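Local coordinates for esterase (Xanthomonas oryzae pv. oryzae, PDB 3H2G), which is an esterase of the alpha/beta-hydrolase type that degrades the rice cell wall and acts in pathogenesis, at residues T328-S334 against V359-G365; L199-A203 against L392-Q396; P208-T214 against K342-A347; D107-L113 against K381-V386. All blocks are in the same frame, centred on the assembly; numbering follows the deposited sequence.

Interaction 1. Residues T328-S334 against V359-G365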
loop_
_atom_site.group_PDB
_atom_site.type_symbol
_atom_site.label_atom_id
_atom_site.label_comp_id
_atom_site.label_asym_id
_atom_site.label_seq_id
_atom_site.Cartn_x
_atom_site.Cartn_y
_atom_site.Cartn_z
ATOM N N THR A 328 9.800 -7.100 12.538
ATOM C CA THR A 328 9.126 -6.027 11.822
ATOM C C THR A 328 9.664 -4.647 12.163
ATOM O O THR A 328 10.039 -4.379 13.303
ATOM C CB THR A 328 7.614 -6.063 12.138
ATOM O OG1 THR A 328 7.114 -7.383 11.895
ATOM C CG2 THR A 328 6.845 -5.073 11.272
ATOM N N LEU A 329 9.699 -3.776 11.161
ATOM C CA LEU A 329 10.168 -2.413 11.349
ATOM C C LEU A 329 9.183 -1.447 10.707
ATOM O O LEU A 329 9.056 -1.392 9.485
ATOM C CB LEU A 329 11.555 -2.221 10.725
ATOM C CG LEU A 329 12.157 -0.815 10.866
ATOM C CD1 LEU A 329 12.189 -0.407 12.339
ATOM C CD2 LEU A 329 13.560 -0.800 10.275
ATOM N N LEU A 330 8.467 -0.703 11.541
ATOM C CA LEU A 330 7.503 0.269 11.046
ATOM C C LEU A 330 8.246 1.577 10.817
ATOM O O LEU A 330 8.922 2.076 11.713
ATOM C CB LEU A 330 6.383 0.467 12.071
ATOM C CG LEU A 330 5.650 -0.797 12.529
ATOM C CD1 LEU A 330 4.547 -0.417 13.502
ATOM C CD2 LEU A 330 5.067 -1.527 11.327
ATOM N N CYS A 331 8.137 2.124 9.614
ATOM C CA CYS A 331 8.823 3.368 9.298
ATOM C C CYS A 331 7.821 4.453 8.944
ATOM O O CYS A 331 6.757 4.182 8.386
ATOM C CB CYS A 331 9.791 3.150 8.132
ATOM S SG CYS A 331 10.919 4.536 7.749
ATOM N N GLY A 332 8.172 5.686 9.282
ATOM C CA GLY A 332 7.307 6.808 8.998
ATOM C C GLY A 332 8.018 8.082 9.396
ATOM O O GLY A 332 9.206 8.055 9.716
ATOM N N SER A 333 7.296 9.195 9.376
ATOM C CA SER A 333 7.870 10.483 9.736
ATOM C C SER A 333 6.938 11.250 10.662
ATOM O O SER A 333 5.726 11.288 10.443
ATOM C CB SER A 333 8.131 11.313 8.477
ATOM O OG SER A 333 8.422 12.662 8.810
ATOM N N SER A 334 7.504 11.859 11.700
ATOM C CA SER A 334 6.700 12.641 12.631
ATOM C C SER A 334 6.268 13.972 12.001
ATOM O O SER A 334 5.595 14.781 12.641
ATOM C CB SER A 334 7.469 12.876 13.937
ATOM O OG SER A 334 8.792 13.311 13.690
ATOM N N VAL A 359 8.347 -6.006 16.954
ATOM C CA VAL A 359 8.171 -4.788 16.173
ATOM C C VAL A 359 8.867 -3.541 16.709
ATOM O O VAL A 359 8.687 -3.160 17.865
ATOM C CB VAL A 359 6.669 -4.469 16.004
ATOM C CG1 VAL A 359 6.482 -3.393 14.943
ATOM C CG2 VAL A 359 5.904 -5.742 15.634
ATOM N N ALA A 360 9.651 -2.905 15.845
ATOM C CA ALA A 360 10.370 -1.687 16.192
ATOM C C ALA A 360 9.867 -0.543 15.319
ATOM O O ALA A 360 9.112 -0.753 14.370
ATOM C CB ALA A 360 11.868 -1.880 15.991
ATOM N N LEU A 361 10.302 0.668 15.639
ATOM C CA LEU A 361 9.890 1.847 14.898
ATOM C C LEU A 361 11.078 2.734 14.546
ATOM O O LEU A 361 12.036 2.841 15.310
ATOM C CB LEU A 361 8.894 2.652 15.735
ATOM C CG LEU A 361 8.532 4.060 15.261
ATOM C CD1 LEU A 361 7.795 3.983 13.935
ATOM C CD2 LEU A 361 7.673 4.747 16.312
ATOM N N VAL A 362 11.016 3.359 13.376
ATOM C CA VAL A 362 12.063 4.280 12.953
ATOM C C VAL A 362 11.361 5.510 12.383
ATOM O O VAL A 362 10.360 5.392 11.675
ATOM C CB VAL A 362 13.017 3.646 11.907
ATOM C CG1 VAL A 362 12.243 3.186 10.681
ATOM C CG2 VAL A 362 14.095 4.656 11.522
ATOM N N ASP A 363 11.884 6.685 12.720
ATOM C CA ASP A 363 11.317 7.967 12.306
ATOM C C ASP A 363 12.284 8.717 11.392
ATOM O O ASP A 363 13.426 8.979 11.769
ATOM C CB ASP A 363 11.021 8.792 13.572
ATOM C CG ASP A 363 10.373 10.137 13.281
ATOM O OD1 ASP A 363 10.149 10.473 12.103
ATOM O OD2 ASP A 363 10.085 10.866 14.255
ATOM N N THR A 364 11.822 9.066 10.194
ATOM C CA THR A 364 12.661 9.776 9.233
ATOM C C THR A 364 12.356 11.269 9.179
ATOM O O THR A 364 12.829 11.972 8.284
ATOM C CB THR A 364 12.496 9.199 7.815
ATOM O OG1 THR A 364 11.137 9.358 7.386
ATOM C CG2 THR A 364 12.861 7.720 7.802
ATOM N N GLY A 365 11.567 11.745 10.139
ATOM C CA GLY A 365 11.210 13.151 10.184
ATOM C C GLY A 365 12.382 14.053 10.519
ATOM O O GLY A 365 13.408 13.591 11.028
#
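Thr328-Ser334 and Val359-Gly365 pair as neighbouring parallel strands at the edge of the central sheet of an alpha/beta-hydrolase fold, with strand 359-363 outermost. Backbone bonds join them, including Ala360 N to Thr328 O at 3.0 Å and Leu330 N to Ala360 O at 2.9 Å, and the pairing ends with Thr364 N on Gly332 O at 2.8 Å. On one face of the sheet Val359 CG1 comes against Leu330 CG at 3.6 Å. On the other, Val362 CG1 sits 3.5 Å from Cys331 SG; with chi1 at 58° that methyl lies between the backbone N and the carbonyl carbon and turns to the sulfur, while Leu329 CD1, two residues before Cys331, also packs against it.

Past the strands, the carboxylate of Asp363 ties the two loops together. Its OD1 takes Ser334 N at 3.0 Å and, in an Asx turn, Gly365 N at 2.7 Å, the two donors arriving from opposite faces of the carboxylate plane, which should limit its rotation. The loop after strand 328-332 leads to Asp336, probably the acid of a Ser176-His377-Asp336 triad.

The two strands belong to a beta-alpha-beta crossover whose helix, 342-353, covers Val359 and Leu361. Helix 376-396 packs over Leu329 and Val362 on the opposite face and is joined to Cys331 by a disulfide to Cys384, while strand 198-205 continues the sheet beyond 328-332.

Interaction 2. Residues L199-A203 against L392-Q396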
loop_
_atom_site.group_PDB
_atom_site.type_symbol
_atom_site.label_atom_id
_atom_site.label_comp_id
_atom_site.label_asym_id
_atom_site.label_seq_id
_atom_site.Cartn_x
_atom_site.Cartn_y
_atom_site.Cartn_z
ATOM N N LEU A 199 8.530 -16.091 5.826
ATOM C CA LEU A 199 8.612 -14.664 6.107
ATOM C C LEU A 199 9.702 -14.353 7.131
ATOM O O LEU A 199 9.639 -14.807 8.274
ATOM C CB LEU A 199 7.246 -14.187 6.608
ATOM C CG LEU A 199 6.936 -12.694 6.682
ATOM C CD1 LEU A 199 7.131 -12.041 5.316
ATOM C CD2 LEU A 199 5.496 -12.524 7.151
ATOM N N VAL A 200 10.699 -13.571 6.722
ATOM C CA VAL A 200 11.803 -13.227 7.612
ATOM C C VAL A 200 11.898 -11.742 7.956
ATOM O O VAL A 200 12.681 -11.356 8.822
ATOM C CB VAL A 200 13.157 -13.674 7.018
ATOM C CG1 VAL A 200 13.176 -15.186 6.854
ATOM C CG2 VAL A 200 13.397 -12.987 5.682
ATOM N N ALA A 201 11.100 -10.915 7.289
ATOM C CA ALA A 201 11.124 -9.481 7.546
ATOM C C ALA A 201 9.909 -8.777 6.960
ATOM O O ALA A 201 9.446 -9.114 5.871
ATOM C CB ALA A 201 12.398 -8.866 6.966
ATOM N N SER A 202 9.405 -7.794 7.695
ATOM C CA SER A 202 8.258 -7.009 7.256
ATOM C C SER A 202 8.561 -5.558 7.604
ATOM O O SER A 202 8.946 -5.259 8.734
ATOM C CB SER A 202 6.989 -7.456 7.984
ATOM O OG SER A 202 5.874 -6.687 7.567
ATOM N N ALA A 203 8.398 -4.662 6.637
ATOM C CA ALA A 203 8.670 -3.247 6.876
ATOM C C ALA A 203 7.589 -2.328 6.312
ATOM O O ALA A 203 7.789 -1.675 5.282
ATOM C CB ALA A 203 10.041 -2.867 6.290
ATOM N N LEU A 392 16.794 -3.418 8.389
ATOM C CA LEU A 392 16.150 -4.716 8.586
ATOM C C LEU A 392 16.271 -5.710 7.434
ATOM O O LEU A 392 16.774 -6.812 7.620
ATOM C CB LEU A 392 14.663 -4.536 8.909
ATOM C CG LEU A 392 13.866 -5.844 9.063
ATOM C CD1 LEU A 392 14.390 -6.630 10.263
ATOM C CD2 LEU A 392 12.385 -5.537 9.238
ATOM N N LEU A 393 15.793 -5.327 6.253
ATOM C CA LEU A 393 15.816 -6.222 5.100
ATOM C C LEU A 393 17.176 -6.853 4.807
ATOM O O LEU A 393 17.278 -8.075 4.696
ATOM C CB LEU A 393 15.304 -5.494 3.852
ATOM C CG LEU A 393 13.950 -4.780 3.960
ATOM C CD1 LEU A 393 13.556 -4.273 2.577
ATOM C CD2 LEU A 393 12.877 -5.715 4.504
ATOM N N ASP A 394 18.217 -6.032 4.682
ATOM C CA ASP A 394 19.552 -6.556 4.391
ATOM C C ASP A 394 20.005 -7.574 5.430
ATOM O O ASP A 394 20.633 -8.576 5.095
ATOM C CB ASP A 394 20.595 -5.431 4.337
ATOM C CG ASP A 394 20.501 -4.591 3.076
ATOM O OD1 ASP A 394 19.870 -5.031 2.089
ATOM O OD2 ASP A 394 21.082 -3.487 3.071
ATOM N N LYS A 395 19.682 -7.317 6.692
ATOM C CA LYS A 395 20.087 -8.203 7.777
ATOM C C LYS A 395 19.364 -9.549 7.802
ATOM O O LYS A 395 19.856 -10.510 8.395
ATOM C CB LYS A 395 19.909 -7.478 9.113
ATOM C CG LYS A 395 20.705 -6.176 9.173
ATOM C CD LYS A 395 20.604 -5.488 10.523
ATOM C CE LYS A 395 21.418 -4.202 10.534
ATOM N NZ LYS A 395 21.343 -3.503 11.848
ATOM N N GLN A 396 18.209 -9.628 7.146
ATOM C CA GLN A 396 17.440 -10.866 7.132
ATOM C C GLN A 396 17.595 -11.681 5.850
ATOM O O GLN A 396 17.024 -12.764 5.733
ATOM C CB GLN A 396 15.959 -10.566 7.373
ATOM C CG GLN A 396 15.680 -9.915 8.722
ATOM C CD GLN A 396 16.072 -10.808 9.889
ATOM O OE1 GLN A 396 15.439 -11.834 10.140
ATOM N NE2 GLN A 396 17.127 -10.428 10.597
#
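Ala201 CB is the methyl on which three side chains of helix residues Leu392-Gln396 converge: Leu392 CG at 4.0 Å, Leu393 CD2 also at 4.0 Å and Gln396 CG at 3.9 Å. The contact is chiefly apolar. Beside it, Leu392 CD2 comes down on the backbone, 3.5 Å from Ser202 O, and Leu393 CD2 stretches on to Ala203 CB at 4.4 Å. At the other end Val200 and Gln396 run alongside each other, head to tail, with Val200 CG2 3.9 Å from Gln396 CB. Gln396 CG also lies 3.3 Å from Val200 O.

Leu392 has CG opposite the backbone N (chi1 177°), which carries its branches toward Ala201 and the main chain of Ser202. The small side chains of Ala201 and Ala203 are consistent with the close approach of the segment axes, 8.0 Å. Ser202 points the other way, its OG hydrogen-bonded to Gln186.

This is a helix packed antiparallel, at 173°, on a parallel strand of an alpha/beta sheet, here the C-terminal helix of the hydrolase fold. Strand 198-205 lies inside the sheet between 169-175 and 328-332, and the helix also touches both of these neighbours. Met171 of strand 169-175 meets Val200, Ala201 and Leu393, Leu329 of strand 328-332 meets Leu392, and Pro327 and Tyr118 add loop contacts to the helix.

Interaction 3. Residues P208-T214 against K342-A347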
loop_
_atom_site.group_PDB
_atom_site.type_symbol
_atom_site.label_atom_id
_atom_site.label_comp_id
_atom_site.label_asym_id
_atom_site.label_seq_id
_atom_site.Cartn_x
_atom_site.Cartn_y
_atom_site.Cartn_z
ATOM N N PRO A 208 -1.763 3.344 7.804
ATOM C CA PRO A 208 -2.762 3.661 8.829
ATOM C C PRO A 208 -3.232 2.396 9.553
ATOM O O PRO A 208 -4.382 1.994 9.416
ATOM C CB PRO A 208 -3.873 4.313 8.016
ATOM C CG PRO A 208 -3.840 3.516 6.751
ATOM C CD PRO A 208 -2.357 3.408 6.455
ATOM N N TYR A 209 -2.333 1.778 10.321
ATOM C CA TYR A 209 -2.639 0.544 11.049
ATOM C C TYR A 209 -3.814 0.724 12.007
ATOM O O TYR A 209 -4.636 -0.183 12.174
ATOM C CB TYR A 209 -1.396 0.070 11.809
ATOM C CG TYR A 209 -0.119 0.282 11.022
ATOM C CD1 TYR A 209 0.039 -0.268 9.751
ATOM C CD2 TYR A 209 0.893 1.107 11.513
ATOM C CE1 TYR A 209 1.166 0.007 8.980
ATOM C CE2 TYR A 209 2.026 1.391 10.752
ATOM C CZ TYR A 209 2.152 0.843 9.486
ATOM O OH TYR A 209 3.236 1.172 8.706
ATOM N N ALA A 210 -3.877 1.883 12.654
ATOM C CA ALA A 210 -4.984 2.199 13.552
ATOM C C ALA A 210 -5.908 2.996 12.636
ATOM O O ALA A 210 -6.076 4.209 12.784
ATOM C CB ALA A 210 -4.498 3.054 14.720
ATOM N N LEU A 211 -6.484 2.285 11.670
ATOM C CA LEU A 211 -7.348 2.868 10.651
ATOM C C LEU A 211 -8.496 3.718 11.163
ATOM O O LEU A 211 -8.617 4.887 10.796
ATOM C CB LEU A 211 -7.885 1.761 9.735
ATOM C CG LEU A 211 -8.648 2.232 8.493
ATOM C CD1 LEU A 211 -7.751 3.139 7.659
ATOM C CD2 LEU A 211 -9.097 1.034 7.672
ATOM N N GLU A 212 -9.347 3.136 12.002
ATOM C CA GLU A 212 -10.485 3.875 12.541
ATOM C C GLU A 212 -10.054 5.127 13.307
ATOM O O GLU A 212 -10.588 6.216 13.084
ATOM C CB GLU A 212 -11.314 2.970 13.460
ATOM C CG GLU A 212 -12.404 3.710 14.226
ATOM C CD GLU A 212 -13.052 2.848 15.293
ATOM O OE1 GLU A 212 -12.397 1.895 15.764
ATOM O OE2 GLU A 212 -14.207 3.132 15.673
ATOM N N GLN A 213 -9.079 4.980 14.202
ATOM C CA GLN A 213 -8.620 6.119 14.996
ATOM C C GLN A 213 -7.958 7.193 14.133
ATOM O O GLN A 213 -8.036 8.382 14.443
ATOM C CB GLN A 213 -7.651 5.659 16.088
ATOM C CG GLN A 213 -7.383 6.724 17.150
ATOM C CD GLN A 213 -8.652 7.147 17.878
ATOM O OE1 GLN A 213 -9.372 6.313 18.426
ATOM N NE2 GLN A 213 -8.927 8.445 17.887
ATOM N N THR A 214 -7.308 6.774 13.050
ATOM C CA THR A 214 -6.654 7.715 12.146
ATOM C C THR A 214 -7.688 8.656 11.527
ATOM O O THR A 214 -7.455 9.863 11.423
ATOM C CB THR A 214 -5.893 6.971 11.018
ATOM O OG1 THR A 214 -4.730 6.341 11.565
ATOM C CG2 THR A 214 -5.463 7.933 9.926
ATOM N N LYS A 342 1.521 8.278 14.857
ATOM C CA LYS A 342 0.793 7.741 16.002
ATOM C C LYS A 342 0.327 6.326 15.660
ATOM O O LYS A 342 0.170 5.482 16.537
ATOM C CB LYS A 342 -0.424 8.617 16.316
ATOM C CG LYS A 342 -1.336 8.052 17.402
ATOM C CD LYS A 342 -2.635 8.846 17.530
ATOM C CE LYS A 342 -3.566 8.198 18.559
ATOM N NZ LYS A 342 -4.896 8.857 18.646
ATOM N N ASN A 343 0.104 6.078 14.372
ATOM C CA ASN A 343 -0.337 4.767 13.906
ATOM C C ASN A 343 0.653 3.672 14.283
ATOM O O ASN A 343 0.260 2.611 14.775
ATOM C CB ASN A 343 -0.526 4.790 12.388
ATOM C CG ASN A 343 -1.865 5.362 11.981
ATOM O OD1 ASN A 343 -2.894 4.697 12.100
ATOM N ND2 ASN A 343 -1.863 6.604 11.511
ATOM N N ALA A 344 1.935 3.929 14.046
ATOM C CA ALA A 344 2.981 2.959 14.360
ATOM C C ALA A 344 3.137 2.802 15.871
ATOM O O ALA A 344 3.316 1.693 16.376
ATOM C CB ALA A 344 4.302 3.399 13.739
ATOM N N GLN A 345 3.070 3.920 16.588
ATOM C CA GLN A 345 3.199 3.911 18.041
ATOM C C GLN A 345 2.057 3.123 18.671
ATOM O O GLN A 345 2.270 2.322 19.585
ATOM C CB GLN A 345 3.211 5.349 18.571
ATOM C CG GLN A 345 4.485 6.110 18.211
ATOM C CD GLN A 345 4.341 7.617 18.322
ATOM O OE1 GLN A 345 5.334 8.346 18.321
ATOM N NE2 GLN A 345 3.105 8.094 18.401
ATOM N N THR A 346 0.846 3.353 18.173
ATOM C CA THR A 346 -0.337 2.660 18.667
ATOM C C THR A 346 -0.216 1.166 18.368
ATOM O O THR A 346 -0.500 0.324 19.218
ATOM C CB THR A 346 -1.622 3.197 17.989
ATOM O OG1 THR A 346 -1.812 4.572 18.347
ATOM C CG2 THR A 346 -2.839 2.387 18.424
ATOM N N ALA A 347 0.207 0.841 17.153
ATOM C CA ALA A 347 0.358 -0.554 16.757
ATOM C C ALA A 347 1.333 -1.290 17.674
ATOM O O ALA A 347 1.015 -2.351 18.211
ATOM C CB ALA A 347 0.834 -0.637 15.312
#
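Polar contacts between Pro208-Thr214 and helix residues Lys342-Ala347 centre on the amide of Asn343, which is buried against the first turn of helix 211-218. Its OD1 accepts from Ala210 N at 3.0 Å, the donor lying in the carbonyl plane and on a lone pair, though the N-H...O angle is a moderate 140°. Ala210 is the N-cap residue of that helix and the centre of an inverse gamma turn. The side chains of Thr214 and Asn343 cross at about a right angle, with a weak bond from Asn343 ND2 to Thr214 OG1.

Tyr209 makes most of the van der Waals contacts. Its CG stands beside the backbone N (chi1 -38°), and the ring presents an edge to helix 342-353: Asn343 O is a neighbour in the ring plane, 3.6 Å from CD2, and CE2 is 4.3 Å from Ala344 CB. Ala347 CB approaches CD2 obliquely at 4.2 Å. Ala210 CB meets Thr346 CG2.

Farther along, the charged end of Lys342 passes Gln213, with NZ 3.6 Å from CG, on its way to a salt bridge with Asp217, which also accepts from Gln213 NE2.

The contact joins the start of helix 211-218, which follows strand 198-205, to the crossover helix 342-353. Chemically, one asparagine amide takes a backbone N-H at a helix start through OD1 and gives to Pro340 O through ND2, so this polar group is accommodated within a largely buried interface.

Interaction 4. Residues D107-L113 against K381-V386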
loop_
_atom_site.group_PDB
_atom_site.type_symbol
_atom_site.label_atom_id
_atom_site.label_comp_id
_atom_site.label_asym_id
_atom_site.label_seq_id
_atom_site.Cartn_x
_atom_site.Cartn_y
_atom_site.Cartn_z
ATOM N N ASP A 107 12.141 4.746 -10.316
ATOM C CA ASP A 107 11.232 4.363 -9.238
ATOM C C ASP A 107 12.097 3.706 -8.171
ATOM O O ASP A 107 12.955 2.878 -8.487
ATOM C CB ASP A 107 10.191 3.357 -9.737
ATOM C CG ASP A 107 9.115 3.073 -8.700
ATOM O OD1 ASP A 107 8.132 3.838 -8.638
ATOM O OD2 ASP A 107 9.263 2.097 -7.938
ATOM N N PRO A 108 11.883 4.054 -6.893
ATOM C CA PRO A 108 12.697 3.453 -5.832
ATOM C C PRO A 108 12.663 1.925 -5.757
ATOM O O PRO A 108 13.603 1.311 -5.255
ATOM C CB PRO A 108 12.173 4.133 -4.565
ATOM C CG PRO A 108 10.746 4.439 -4.906
ATOM C CD PRO A 108 10.842 4.934 -6.330
ATOM N N LEU A 109 11.594 1.301 -6.245
ATOM C CA LEU A 109 11.542 -0.157 -6.210
ATOM C C LEU A 109 12.657 -0.703 -7.091
ATOM O O LEU A 109 13.247 -1.742 -6.799
ATOM C CB LEU A 109 10.191 -0.678 -6.703
ATOM C CG LEU A 109 8.977 -0.364 -5.822
ATOM C CD1 LEU A 109 7.765 -1.091 -6.379
ATOM C CD2 LEU A 109 9.245 -0.789 -4.382
ATOM N N VAL A 110 12.946 0.009 -8.174
ATOM C CA VAL A 110 14.008 -0.398 -9.087
ATOM C C VAL A 110 15.384 0.025 -8.574
ATOM O O VAL A 110 16.289 -0.796 -8.439
ATOM C CB VAL A 110 13.819 0.229 -10.491
ATOM C CG1 VAL A 110 15.061 -0.016 -11.347
ATOM C CG2 VAL A 110 12.591 -0.358 -11.167
ATOM N N THR A 111 15.526 1.312 -8.282
ATOM C CA THR A 111 16.800 1.875 -7.846
ATOM C C THR A 111 17.323 1.511 -6.466
ATOM O O THR A 111 18.535 1.475 -6.261
ATOM C CB THR A 111 16.775 3.420 -7.946
ATOM O OG1 THR A 111 15.857 3.957 -6.983
ATOM C CG2 THR A 111 16.337 3.849 -9.334
ATOM N N ARG A 112 16.432 1.234 -5.520
ATOM C CA ARG A 112 16.872 0.918 -4.164
ATOM C C ARG A 112 16.776 -0.545 -3.752
ATOM O O ARG A 112 17.537 -1.000 -2.904
ATOM C CB ARG A 112 16.072 1.742 -3.155
ATOM C CG ARG A 112 16.102 3.235 -3.393
ATOM C CD ARG A 112 17.488 3.810 -3.176
ATOM N NE ARG A 112 17.467 5.265 -3.291
ATOM C CZ ARG A 112 18.476 6.060 -2.954
ATOM N NH1 ARG A 112 19.602 5.542 -2.477
ATOM N NH2 ARG A 112 18.352 7.374 -3.081
ATOM N N LEU A 113 15.837 -1.277 -4.341
ATOM C CA LEU A 113 15.635 -2.671 -3.965
ATOM C C LEU A 113 16.048 -3.708 -5.009
ATOM O O LEU A 113 16.940 -4.522 -4.757
ATOM C CB LEU A 113 14.168 -2.868 -3.568
ATOM C CG LEU A 113 13.742 -2.057 -2.333
ATOM C CD1 LEU A 113 12.240 -2.151 -2.141
ATOM C CD2 LEU A 113 14.476 -2.574 -1.096
ATOM N N LYS A 381 8.249 7.654 1.304
ATOM C CA LYS A 381 8.338 6.512 0.403
ATOM C C LYS A 381 9.779 6.085 0.143
ATOM O O LYS A 381 10.164 4.968 0.487
ATOM C CB LYS A 381 7.640 6.804 -0.926
ATOM C CG LYS A 381 7.567 5.579 -1.831
ATOM C CD LYS A 381 6.992 5.932 -3.191
ATOM C CE LYS A 381 6.964 4.724 -4.103
ATOM N NZ LYS A 381 6.517 5.092 -5.476
ATOM N N GLU A 382 10.586 6.957 -0.453
ATOM C CA GLU A 382 11.966 6.573 -0.721
ATOM C C GLU A 382 12.850 6.595 0.519
ATOM O O GLU A 382 13.689 5.715 0.690
ATOM C CB GLU A 382 12.592 7.446 -1.813
ATOM C CG GLU A 382 14.023 7.014 -2.139
ATOM C CD GLU A 382 14.595 7.693 -3.364
ATOM O OE1 GLU A 382 14.520 8.938 -3.443
ATOM O OE2 GLU A 382 15.132 6.982 -4.242
ATOM N N SER A 383 12.666 7.588 1.387
ATOM C CA SER A 383 13.473 7.683 2.603
ATOM C C SER A 383 13.348 6.421 3.450
ATOM O O SER A 383 14.345 5.875 3.930
ATOM C CB SER A 383 13.050 8.896 3.436
ATOM O OG SER A 383 13.385 10.105 2.776
ATOM N N CYS A 384 12.116 5.966 3.641
ATOM C CA CYS A 384 11.870 4.766 4.427
ATOM C C CYS A 384 12.313 3.494 3.716
ATOM O O CYS A 384 12.790 2.561 4.357
ATOM C CB CYS A 384 10.392 4.663 4.788
ATOM S SG CYS A 384 9.930 5.568 6.296
ATOM N N ILE A 385 12.145 3.440 2.397
ATOM C CA ILE A 385 12.581 2.256 1.664
ATOM C C ILE A 385 14.072 2.068 1.942
ATOM O O ILE A 385 14.527 0.960 2.230
ATOM C CB ILE A 385 12.356 2.409 0.137
ATOM C CG1 ILE A 385 10.877 2.184 -0.193
ATOM C CG2 ILE A 385 13.224 1.416 -0.630
ATOM C CD1 ILE A 385 10.519 2.441 -1.645
ATOM N N VAL A 386 14.825 3.161 1.868
ATOM C CA VAL A 386 16.260 3.105 2.115
ATOM C C VAL A 386 16.563 2.684 3.550
ATOM O O VAL A 386 17.376 1.793 3.781
ATOM C CB VAL A 386 16.926 4.470 1.825
ATOM C CG1 VAL A 386 18.380 4.462 2.285
ATOM C CG2 VAL A 386 16.851 4.768 0.336
HETATM O O HOH W 1 6.870 2.627 -6.319
HETATM O O HOH W 2 15.178 6.615 -7.044
#
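Two helices packed on the same face of an alpha/beta-hydrolase sheet meet here: the short helix 108-114 and the C-terminal helix 376-396, their segment axes 10.2 Å apart and inclined at 30°. Ile385 fills the middle. Its CD1 lies 3.8 Å from Pro108 CB, and its CG2, set opposite the backbone N by a chi1 of -78°, turns toward Arg112 CB and Leu113 CG, the latter at 3.9 Å.

A salt bridge stands on the outer side. Arg112 NE donates to Glu382 OE2 at 3.1 Å, almost straight, with the oxygen in the guanidinium plane; from the carboxylate side the donor stands well above the plane, and the two flat groups are 83° apart. NH2 adds a weak bond to the same oxygen. Val386 CG2 covers one face of the guanidinium, offset toward its rim, and NH1 has a further salt-bridge partner in Glu38. Water 2 gives a proton to Glu382 OE2 at 2.8 Å and also bonds with Thr111 OG1.

At the other end, Asp107 N-caps helix 108-114 with OD2 accepting from Leu109 N at 3.0 Å. Its OD1 forms a long salt bridge, 3.8 Å, to Lys381 NZ, and water 1 spans the gap, donating to OD1 and accepting from NZ at 2.6 Å. In this contact, then, charged pairs flank an apolar seam.

Trp84 and Leu82 of strand 79-85 and Ile205 of strand 198-205 lie beneath this pair. Such layering, helices side by side over a mostly parallel sheet, is typical of the alpha/beta-hydrolase fold.

The central sheet relates all four. Interaction 1 is strand-to-strand pairing at the sheet edge, bound by main-chain bonds; interaction 2 lays the end of helix 376-396 on strand 198-205 and is buried and chiefly apolar. Interaction 4 uses an earlier part of that helix, which is partly exposed and carries salt bridges and waters. Interaction 3 is buried like interaction 2, yet turns on an asparagine amide, and helix 342-353 ties it to interaction 1 through Leu361 and Leu330. The Cys331-Cys384 disulfide joins interactions 1 and 4 covalently, and Leu329 N on Ser202 O probably bonds 1 to 2. Interactions 3 and 4 do not touch, with centres about 23 Å apart.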